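Local coordinates for glycosylation Associate Protein 1 (PDB 6OYC), which probably serves the accessory Sec system in glycosylation and secretion, working in a complex with its partners Gap2 and Gap3, at residues 169-172 and 176-179. Sequence-based numbering, arbitrary orientation.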
# COMPACT_ATOMS: atom_id res chain seq x y z
N ASP A 169 20.14 4.89 -16.54
CA ASP A 169 20.03 4.24 -17.84
C ASP A 169 18.97 3.15 -17.78
O ASP A 169 19.09 2.21 -16.98
CB ASP A 169 21.37 3.67 -18.28
CG ASP A 169 22.36 4.75 -18.64
OD1 ASP A 169 21.95 5.94 -18.60
OD2 ASP A 169 23.53 4.44 -18.97
N TYR A 170 17.93 3.26 -18.61
CA TYR A 170 16.88 2.24 -18.66
C TYR A 170 17.16 1.30 -19.82
O TYR A 170 17.43 1.76 -20.94
CB TYR A 170 15.50 2.86 -18.83
CG TYR A 170 15.01 3.77 -17.73
CD1 TYR A 170 15.52 5.07 -17.60
CD2 TYR A 170 13.99 3.37 -16.86
CE1 TYR A 170 15.05 5.93 -16.61
CE2 TYR A 170 13.51 4.22 -15.85
CZ TYR A 170 14.04 5.50 -15.74
OH TYR A 170 13.57 6.36 -14.78
N LEU A 171 17.08 0.01 -19.55
CA LEU A 171 17.57 -1.01 -20.46
C LEU A 171 16.43 -1.87 -20.98
O LEU A 171 15.38 -1.99 -20.35
CB LEU A 171 18.62 -1.90 -19.78
CG LEU A 171 19.80 -1.21 -19.07
CD1 LEU A 171 20.83 -2.19 -18.50
CD2 LEU A 171 20.50 -0.23 -20.00
N ALA A 172 16.65 -2.46 -22.17
CA ALA A 172 15.88 -3.59 -22.65
C ALA A 172 16.47 -4.89 -22.10
O ALA A 172 17.60 -4.89 -21.60
CB ALA A 172 15.87 -3.61 -24.18
N GLU A 176 20.59 -3.51 -24.01
CA GLU A 176 20.69 -2.25 -24.76
C GLU A 176 20.00 -1.11 -24.02
O GLU A 176 18.89 -1.25 -23.51
CB GLU A 176 20.06 -2.41 -26.15
CG GLU A 176 20.36 -1.21 -27.05
CD GLU A 176 19.74 -1.32 -28.43
OE1 GLU A 176 18.75 -2.07 -28.60
OE2 GLU A 176 20.25 -0.63 -29.35
N ARG A 177 20.66 0.04 -23.99
CA ARG A 177 20.09 1.22 -23.36
C ARG A 177 19.01 1.84 -24.25
O ARG A 177 19.27 2.17 -25.41
CB ARG A 177 21.17 2.25 -23.06
CG ARG A 177 20.61 3.46 -22.32
CD ARG A 177 21.72 4.31 -21.77
NE ARG A 177 22.41 5.03 -22.82
CZ ARG A 177 23.73 5.15 -22.89
NH1 ARG A 177 24.49 4.61 -21.96
NH2 ARG A 177 24.29 5.83 -23.90
N ILE A 178 17.81 2.00 -23.71
CA ILE A 178 16.76 2.69 -24.46
C ILE A 178 16.80 4.18 -24.21
O ILE A 178 16.65 4.97 -25.15
CB ILE A 178 15.38 2.12 -24.12
CG1 ILE A 178 15.34 0.62 -24.39
CG2 ILE A 178 14.33 2.86 -24.91
CD1 ILE A 178 15.57 0.25 -25.81
N MET A 179 17.00 4.60 -22.97
CA MET A 179 17.03 6.03 -22.68
C MET A 179 17.81 6.27 -21.40
O MET A 179 17.95 5.38 -20.56
CB MET A 179 15.62 6.62 -22.56
CG MET A 179 14.85 6.05 -21.39
SD MET A 179 13.21 6.70 -21.17
CE MET A 179 12.66 5.71 -19.79
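R177 reaches across to the D169 carboxylate on the partner strand. R177 CB meets the CD2 methyl of L171 at 4.0 Å, both side chains leaving on the same face of the sheet. With CG anti to the backbone N (chi1 -176°), the chain heads for D169: CG passes near Y170 O and D169 CB, and CD lies against the D169 carboxylate. A bend at chi3 then brings the guanidinium round, and R177 NH1 forms a salt bridge with D169 OD2 at 3.1 Å. The bond is bent (138° at the hydrogen), with OD2 tilted out of the guanidinium plane; NH1 meets OD2 from above the carboxylate plane. D169 OD1 has a second partner in R180 NE, so one carboxylate is shared by two arginines.

The two segments are the turn-proximal ends of the antiparallel hairpin 164-171/177-182, within the long meandering sheet of this accessory Sec system protein. A classic beta bulge interrupts it: I178 and M179 both lie opposite Y170. I178 N donates to Y170 O (2.8 Å) and Y170 N to M179 O (2.9 Å), while A172 N donates to E176 O nearer the turn.

On the other face, M179 CE sits over the Y170 ring in a CH-pi contact, 3.7 Å from its centroid and 16° off the normal. SD stands obliquely farther out, making the pair a Met-aromatic contact. M179 also packs on F77 and I80 of helix 76-80, while Y170 OH bonds to E181.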